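Local structure of probable alginate O-acetylase AlgJ (Pseudomonas putida, 4O8V) at residues W292-Q295 / L296-R300; R46-L49 / Q50-S54; H81-L84 / Y85-F88; L254-L257 / Q258-A261. The protein probably acts with AlgI and AlgF in an inner-membrane complex that adds acetyl groups to mannuronate residues of alginate. All coordinates share one frame; numbering follows the deposited sequence.

Interaction 1: residues W292-Q295 / L296-R300; sequences WIAQ and LKNSR
Leu296 lays its CD1 methyl on the indole of Trp292, one helical turn back. This is a CH-pi contact. CD1 stands 4.0 Å from the centroid of the six-membered ring of Trp292, only 9° off the ring normal. The methyl comes over one face, displaced toward the rim of the indole. Trp292 carries CG anti to its own N (chi1 -173°), which turns one ring face to the methyl of Leu296.

The aliphatic part of Lys297 runs beside Ile293 in the same direction, with CG2 of Ile293 4.2 Å from CD of Lys297. The charged end of Lys297 goes on to a salt bridge with Glu37.

Backbone bonds hold the turns. Leu296 N donates to Trp292 O at 3.1 Å, and Lys297 N to Ile293 O at 3.1 Å. Asn298 N closes the last turn on Ala294 O at 3.0 Å. Asn298 itself has already left helical geometry.

The contact forms the C-terminal end of helix 290-297. Leu296 and Trp292 both pack against Leu254 of helix 250-257. Leu296 also touches Thr48 of helix 31-51, and Ser299 and Arg300 bind Asp47 of that helix.

Interaction 2: residues R46-L49 / Q50-S54; sequences RDTL and QQHGS
Arg46 and Gln50 lie side by side, one turn apart on the same helix, and meet through their polar ends. In one of two conformers of Gln50, NH1 of Arg46 donates to its OE1 at 2.7 Å, from above the carbonyl plane of the amide. The guanidinium and amide planes are 87° apart. NH1 also makes a salt bridge to OD1 of Asp47, whose OD2 is held by Ser299 and Arg300. NE of Arg46 binds the carbonyl of Asn96. Asp47 and Asn96 thus restrain the guanidinium, and Gln50 adds to them in that conformer.

The tight part is the helix end. Leu49 O accepts Ser54 N at 2.8 Å and His52 N at 3.0 Å, from opposite faces of its carbonyl plane. Gly53 N bonds to Gln50 O. With Gly53 at positive phi as C-prime residue, this is a Schellman motif. CB of Leu49 and CB of Ser54 pack at 4.0 Å. A water bridges Arg46 O and Ser54 O. His52 sets CG beside its own N (chi1 -73°), which brings ND1 back to donate to Thr48 O at 3.0 Å. Its ring also meets that of Phe262.

The solvent side is looser. Gln50 is exposed and takes two conformers. Exposed Gln51 lays CG 3.3 Å from Asp47 O.

The motif ends helix 31-51 and leads into strand 55-61 of the central parallel sheet. Leu49 packs on Leu56 of that strand, on Leu257 of helix 250-257 and on Phe262 of helix 260-264.

Interaction 3: residues H81-L84 / Y85-F88; sequences HDDL and YNQF
Asp83 meets Asn86 across the first turn of helix 84-94. Asn86 can be followed outward. Its CB lies against the carboxylate of Asp83, 3.2 Å from OD1. Its CG sits 3.6 Å from OD2 of Asp83. Its ND2 ends in a hydrogen bond to that OD2, at 2.8 Å with an N-H...O angle of 163°. The oxygen is met on its syn side, 25° out of the carboxylate plane, while OD2 lies close to the amide plane of Asn86. The two flat groups are turned well away from coplanar. Asn86 points its CG away from its backbone N (chi1 -179°), which carries the amide back toward the helix start.

Asp83 holds the N-cap position, but its side chain makes no direct capping bond to a backbone N. A water fills in. It donates to OD1 of Asp83 at 2.9 Å and accepts from Asn86 N at 2.8 Å. The carboxylate would probably be favoured here by the helix dipole.

The backbone then takes up the regular helical pattern. Gln87 N donates to Asp83 O at 2.9 Å, and Phe88 N donates to Leu84 O at 2.8 Å. On the buried side, Phe88 meets Phe274 edge-to-face and packs on strand 55-61. Tyr85 reaches Asp101 through its hydroxyl, and Leu84 touches Met35 of helix 31-51.

Interaction 4: residues L254-L257 / Q258-A261; sequences LKYL and QSDA
Ser259 turns back on Tyr256 at a helix-to-helix junction. It is the N-cap of helix 260-264, and it sits just after the end of helix 250-257. Its OG lies between its own N and carbonyl carbon (chi1 75°). From there OG donates to Tyr256 O at 2.7 Å, in the carbonyl plane and on a lone pair. The same OG accepts from Phe262 N, which caps the second helix. One hydroxyl therefore links the end of one helix to the start of the next. Ser259 N gives Tyr256 O a second bond at 3.0 Å, from above the carbonyl plane.

Tyr256 has CG opposite its backbone N (chi1 179°). This sends the ring past the hydroxyl, with CD1 3.8 Å from OG of Ser259. The ring goes on to meet the rings of Tyr242 and Phe262, and it packs on Ala213 and Val215 of strand 212-215.

The extended chain of Gln258 runs back beside the helix end toward Trp292. Gln258 N donates to Leu254 O at 3.2 Å, and a weak bond joins it to Lys255 O. CG of Gln258 rests 3.4 Å from Leu254 O.

Overall arrangement
Interactions 1, 2 and 4 form one cluster on the same side of the chain's centre. The centres of interactions 1 and 2 are about 13 Å apart. Asp47 joins them, with OD2 2.8 Å from Arg300 NE in a salt bridge. Interaction 4 fits against both. CD2 of Leu257 lies 3.7 Å from CD2 of Leu49, and CD2 of Leu254 lies 3.7 Å from CD1 of Leu296. Interaction 3 stands apart, its centre 25 to 29 Å from the others, with nearest atoms about 11 Å or more away. All four lie away from Asp120, His122 and Ser218, which by similarity form the active site of this SGNH hydrolase-like domain.

Interaction 1: residues W292-Q295 / L296-R300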
# COMPACT_ATOMS: atom_id res chain seq x y z
N TRP A 292 8.36 -4.94 23.86
CA TRP A 292 8.83 -4.81 22.49
C TRP A 292 8.24 -3.57 21.84
O TRP A 292 8.92 -2.86 21.10
CB TRP A 292 8.49 -6.05 21.68
CG TRP A 292 9.11 -5.96 20.33
CD1 TRP A 292 10.42 -5.66 20.04
CD2 TRP A 292 8.46 -6.16 19.08
NE1 TRP A 292 10.61 -5.66 18.68
CE2 TRP A 292 9.43 -5.97 18.07
CE3 TRP A 292 7.15 -6.47 18.72
CZ2 TRP A 292 9.12 -6.09 16.72
CZ3 TRP A 292 6.85 -6.59 17.38
CH2 TRP A 292 7.83 -6.40 16.39
N ILE A 293 6.97 -3.30 22.13
CA ILE A 293 6.34 -2.10 21.62
C ILE A 293 7.12 -0.89 22.11
O ILE A 293 7.39 0.03 21.34
CB ILE A 293 4.85 -2.02 22.04
CG1 ILE A 293 4.06 -3.12 21.34
CG2 ILE A 293 4.28 -0.62 21.73
CD1 ILE A 293 2.62 -3.26 21.82
N ALA A 294 7.51 -0.92 23.38
CA ALA A 294 8.25 0.17 24.00
C ALA A 294 9.58 0.41 23.29
O ALA A 294 9.99 1.56 23.09
CB ALA A 294 8.51 -0.12 25.49
N GLN A 295 10.26 -0.68 22.94
CA GLN A 295 11.56 -0.60 22.27
C GLN A 295 11.44 0.11 20.93
O GLN A 295 12.27 0.96 20.58
CB GLN A 295 12.13 -2.00 22.05
CG GLN A 295 12.62 -2.66 23.31
CD GLN A 295 13.50 -3.85 23.01
OE1 GLN A 295 13.73 -4.19 21.85
NE2 GLN A 295 14.00 -4.48 24.07
N LEU A 296 10.39 -0.23 20.19
CA LEU A 296 10.12 0.35 18.88
C LEU A 296 9.89 1.85 18.99
O LEU A 296 10.44 2.63 18.22
CB LEU A 296 8.91 -0.33 18.23
CG LEU A 296 9.10 -1.72 17.63
CD1 LEU A 296 7.77 -2.34 17.21
CD2 LEU A 296 10.03 -1.64 16.42
N LYS A 297 9.10 2.27 19.97
CA LYS A 297 8.77 3.68 20.09
C LYS A 297 9.94 4.49 20.62
O LYS A 297 10.04 5.69 20.35
CB LYS A 297 7.54 3.86 20.98
CG LYS A 297 6.23 3.37 20.35
CD LYS A 297 5.08 3.45 21.35
CE LYS A 297 5.21 4.72 22.19
NZ LYS A 297 4.05 4.95 23.09
N ASN A 298 10.82 3.85 21.38
CA ASN A 298 11.92 4.55 22.04
C ASN A 298 13.25 4.37 21.33
O ASN A 298 14.30 4.60 21.93
CB ASN A 298 12.07 4.08 23.49
CG ASN A 298 10.82 4.31 24.32
OD1 ASN A 298 9.90 5.00 23.90
ND2 ASN A 298 10.80 3.74 25.52
N SER A 299 13.21 3.97 20.06
CA SER A 299 14.42 3.59 19.33
C SER A 299 15.42 4.74 19.16
O SER A 299 16.60 4.50 18.89
CB SER A 299 14.06 3.02 17.96
OG SER A 299 13.39 3.98 17.17
N ARG A 300 14.95 5.97 19.32
CA ARG A 300 15.82 7.14 19.25
C ARG A 300 16.30 7.54 20.64
O ARG A 300 15.71 7.15 21.65
CB ARG A 300 15.10 8.32 18.59
CG ARG A 300 14.59 8.03 17.18
CD ARG A 300 15.70 8.02 16.15
NE ARG A 300 15.31 7.36 14.91
CZ ARG A 300 14.95 7.99 13.79
NH1 ARG A 300 14.92 9.32 13.75
NH2 ARG A 300 14.63 7.29 12.71

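Interaction 2: residues R46-L49 / Q50-S54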
# COMPACT_ATOMS: atom_id res chain seq x y z
N ARG A 46 11.72 1.37 11.08
CA ARG A 46 12.85 1.84 10.28
C ARG A 46 14.18 1.60 11.00
O ARG A 46 15.16 1.14 10.39
CB ARG A 46 12.71 3.32 9.95
CG ARG A 46 13.89 3.92 9.20
CD ARG A 46 14.58 5.01 10.03
NE ARG A 46 15.70 5.63 9.32
CZ ARG A 46 16.98 5.47 9.66
NH1 ARG A 46 17.30 4.73 10.70
NH2 ARG A 46 17.93 6.08 8.95
N ASP A 47 14.22 1.94 12.28
CA ASP A 47 15.46 1.81 13.04
C ASP A 47 15.83 0.33 13.24
O ASP A 47 17.01 -0.05 13.15
CB ASP A 47 15.34 2.51 14.40
CG ASP A 47 15.28 4.02 14.29
OD1 ASP A 47 15.52 4.60 13.20
OD2 ASP A 47 14.99 4.65 15.33
N THR A 48 14.82 -0.50 13.51
CA THR A 48 15.01 -1.94 13.68
C THR A 48 15.57 -2.60 12.39
O THR A 48 16.53 -3.37 12.44
CB THR A 48 13.69 -2.63 14.08
OG1 THR A 48 13.27 -2.13 15.35
CG2 THR A 48 13.84 -4.14 14.14
N LEU A 49 14.97 -2.26 11.26
CA LEU A 49 15.43 -2.76 9.97
C LEU A 49 16.88 -2.34 9.74
O LEU A 49 17.71 -3.17 9.36
CB LEU A 49 14.56 -2.24 8.83
CG LEU A 49 13.14 -2.87 8.78
CD1 LEU A 49 12.27 -2.17 7.73
CD2 LEU A 49 13.21 -4.34 8.45
N GLN A 50 17.19 -1.07 9.99
CA GLN A 50 18.53 -0.56 9.71
C GLN A 50 19.56 -1.30 10.56
O GLN A 50 20.65 -1.62 10.07
CB GLN A 50 18.61 0.95 9.97
CG GLN A 50 19.99 1.54 9.70
CD GLN A 50 19.94 3.03 9.39
OE1 GLN A 50 19.79 3.86 10.29
NE2 GLN A 50 20.10 3.38 8.11
N GLN A 51 19.20 -1.61 11.80
CA GLN A 51 20.09 -2.30 12.71
C GLN A 51 20.42 -3.73 12.28
O GLN A 51 21.45 -4.29 12.70
CB GLN A 51 19.50 -2.29 14.12
CG GLN A 51 19.70 -0.95 14.78
CD GLN A 51 18.73 -0.70 15.92
OE1 GLN A 51 18.10 -1.62 16.44
NE2 GLN A 51 18.61 0.57 16.30
N HIS A 52 19.57 -4.30 11.44
CA HIS A 52 19.79 -5.61 10.85
C HIS A 52 20.37 -5.50 9.45
O HIS A 52 20.49 -6.50 8.74
CB HIS A 52 18.48 -6.40 10.81
CG HIS A 52 18.04 -6.89 12.16
ND1 HIS A 52 17.69 -6.02 13.17
CD2 HIS A 52 17.94 -8.14 12.67
CE1 HIS A 52 17.38 -6.72 14.25
NE2 HIS A 52 17.52 -8.01 13.97
N GLY A 53 20.68 -4.27 9.03
CA GLY A 53 21.25 -4.02 7.72
C GLY A 53 20.25 -3.96 6.58
O GLY A 53 20.65 -4.14 5.43
N SER A 54 18.97 -3.74 6.90
CA SER A 54 17.92 -3.58 5.89
C SER A 54 17.50 -2.13 5.70
O SER A 54 17.23 -1.43 6.68
CB SER A 54 16.67 -4.39 6.26
OG SER A 54 16.93 -5.78 6.30
O HOH W 1 15.83 0.89 7.47

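Interaction 3: residues H81-L84 / Y85-F88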
# COMPACT_ATOMS: atom_id res chain seq x y z
N HIS A 81 -8.70 14.40 6.20
CA HIS A 81 -8.19 13.81 4.98
C HIS A 81 -7.70 14.82 3.95
O HIS A 81 -7.10 14.43 2.95
CB HIS A 81 -9.28 12.92 4.35
CG HIS A 81 -9.73 11.80 5.24
ND1 HIS A 81 -9.01 10.63 5.39
CD2 HIS A 81 -10.82 11.69 6.04
CE1 HIS A 81 -9.65 9.84 6.23
NE2 HIS A 81 -10.75 10.46 6.65
N ASP A 82 -7.95 16.11 4.18
CA ASP A 82 -7.55 17.14 3.21
C ASP A 82 -6.07 17.07 2.83
O ASP A 82 -5.72 17.07 1.66
CB ASP A 82 -7.85 18.53 3.76
CG ASP A 82 -9.33 18.88 3.70
OD1 ASP A 82 -10.10 18.18 3.02
OD2 ASP A 82 -9.70 19.89 4.34
N ASP A 83 -5.19 17.00 3.82
CA ASP A 83 -3.77 17.04 3.53
C ASP A 83 -2.99 15.91 4.20
O ASP A 83 -1.80 16.05 4.51
CB ASP A 83 -3.18 18.39 3.97
CG ASP A 83 -1.94 18.77 3.17
OD1 ASP A 83 -1.92 18.51 1.94
OD2 ASP A 83 -0.98 19.32 3.78
N LEU A 84 -3.68 14.78 4.37
CA LEU A 84 -3.13 13.62 5.08
C LEU A 84 -1.91 13.02 4.36
O LEU A 84 -0.91 12.68 4.99
CB LEU A 84 -4.21 12.55 5.27
CG LEU A 84 -3.85 11.29 6.07
CD1 LEU A 84 -3.26 11.65 7.42
CD2 LEU A 84 -5.12 10.44 6.26
N TYR A 85 -2.02 12.89 3.03
CA TYR A 85 -0.92 12.36 2.24
C TYR A 85 0.34 13.19 2.43
O TYR A 85 1.40 12.65 2.76
CB TYR A 85 -1.33 12.29 0.76
CG TYR A 85 -0.24 11.83 -0.18
CD1 TYR A 85 0.01 10.48 -0.38
CD2 TYR A 85 0.56 12.76 -0.85
CE1 TYR A 85 1.02 10.05 -1.24
CE2 TYR A 85 1.56 12.35 -1.72
CZ TYR A 85 1.80 10.99 -1.90
OH TYR A 85 2.80 10.61 -2.76
N ASN A 86 0.21 14.51 2.26
CA ASN A 86 1.31 15.45 2.42
C ASN A 86 1.90 15.42 3.83
O ASN A 86 3.12 15.41 4.00
CB ASN A 86 0.82 16.87 2.10
CG ASN A 86 1.91 17.93 2.22
OD1 ASN A 86 2.99 17.82 1.63
ND2 ASN A 86 1.63 18.97 2.97
N GLN A 87 1.04 15.40 4.84
CA GLN A 87 1.52 15.37 6.22
C GLN A 87 2.19 14.04 6.57
O GLN A 87 3.15 14.02 7.35
CB GLN A 87 0.38 15.66 7.20
CG GLN A 87 -0.10 17.12 7.16
CD GLN A 87 1.00 18.14 7.57
OE1 GLN A 87 1.94 17.81 8.30
NE2 GLN A 87 0.86 19.37 7.09
N PHE A 88 1.69 12.94 6.01
CA PHE A 88 2.34 11.63 6.16
C PHE A 88 3.77 11.71 5.59
O PHE A 88 4.76 11.33 6.24
CB PHE A 88 1.52 10.55 5.44
CG PHE A 88 1.83 9.12 5.85
CD1 PHE A 88 2.97 8.79 6.57
CD2 PHE A 88 0.97 8.09 5.46
CE1 PHE A 88 3.23 7.46 6.92
CE2 PHE A 88 1.22 6.77 5.80
CZ PHE A 88 2.35 6.46 6.53
O HOH W 2 -2.02 15.74 1.03

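Interaction 4: residues L254-L257 / Q258-A261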
# COMPACT_ATOMS: atom_id res chain seq x y z
N LEU A 254 5.01 -5.91 11.86
CA LEU A 254 5.50 -6.39 13.16
C LEU A 254 5.70 -7.92 13.15
O LEU A 254 6.68 -8.44 13.73
CB LEU A 254 4.54 -5.97 14.28
CG LEU A 254 4.24 -4.47 14.33
CD1 LEU A 254 3.20 -4.16 15.41
CD2 LEU A 254 5.52 -3.68 14.58
N LYS A 255 4.80 -8.63 12.48
CA LYS A 255 4.95 -10.07 12.32
C LYS A 255 6.25 -10.40 11.59
O LYS A 255 7.00 -11.28 12.01
CB LYS A 255 3.76 -10.65 11.55
CG LYS A 255 3.86 -12.13 11.25
CD LYS A 255 2.50 -12.67 10.83
CE LYS A 255 2.62 -13.97 10.06
NZ LYS A 255 1.28 -14.43 9.60
N TYR A 256 6.51 -9.67 10.51
CA TYR A 256 7.75 -9.87 9.75
C TYR A 256 9.01 -9.68 10.61
O TYR A 256 9.95 -10.49 10.54
CB TYR A 256 7.79 -8.92 8.55
CG TYR A 256 9.07 -9.08 7.76
CD1 TYR A 256 9.36 -10.27 7.12
CD2 TYR A 256 9.99 -8.05 7.67
CE1 TYR A 256 10.53 -10.43 6.41
CE2 TYR A 256 11.17 -8.19 6.97
CZ TYR A 256 11.43 -9.37 6.34
OH TYR A 256 12.61 -9.49 5.64
N LEU A 257 9.04 -8.63 11.41
CA LEU A 257 10.21 -8.37 12.25
C LEU A 257 10.46 -9.48 13.26
O LEU A 257 11.59 -9.69 13.67
CB LEU A 257 10.06 -7.04 13.00
CG LEU A 257 10.00 -5.80 12.11
CD1 LEU A 257 9.72 -4.57 12.95
CD2 LEU A 257 11.31 -5.64 11.35
N GLN A 258 9.40 -10.17 13.67
CA GLN A 258 9.55 -11.27 14.63
C GLN A 258 9.81 -12.62 13.96
O GLN A 258 10.00 -13.63 14.64
CB GLN A 258 8.29 -11.37 15.51
CG GLN A 258 8.05 -10.14 16.37
CD GLN A 258 6.98 -10.37 17.44
OE1 GLN A 258 6.03 -11.13 17.23
NE2 GLN A 258 7.13 -9.71 18.58
N SER A 259 9.82 -12.63 12.62
CA SER A 259 9.90 -13.88 11.88
C SER A 259 11.32 -14.45 11.75
O SER A 259 12.31 -13.71 11.75
CB SER A 259 9.32 -13.71 10.47
OG SER A 259 10.22 -12.99 9.64
N ASP A 260 11.40 -15.76 11.63
CA ASP A 260 12.65 -16.43 11.33
C ASP A 260 13.26 -15.93 10.02
O ASP A 260 14.48 -15.80 9.92
CB ASP A 260 12.45 -17.94 11.29
CG ASP A 260 12.36 -18.57 12.67
OD1 ASP A 260 12.15 -17.83 13.65
OD2 ASP A 260 12.50 -19.80 12.78
N ALA A 261 12.41 -15.62 9.04
CA ALA A 261 12.88 -15.15 7.75
C ALA A 261 13.73 -13.89 7.89
O ALA A 261 14.82 -13.80 7.33
CB ALA A 261 11.71 -14.88 6.82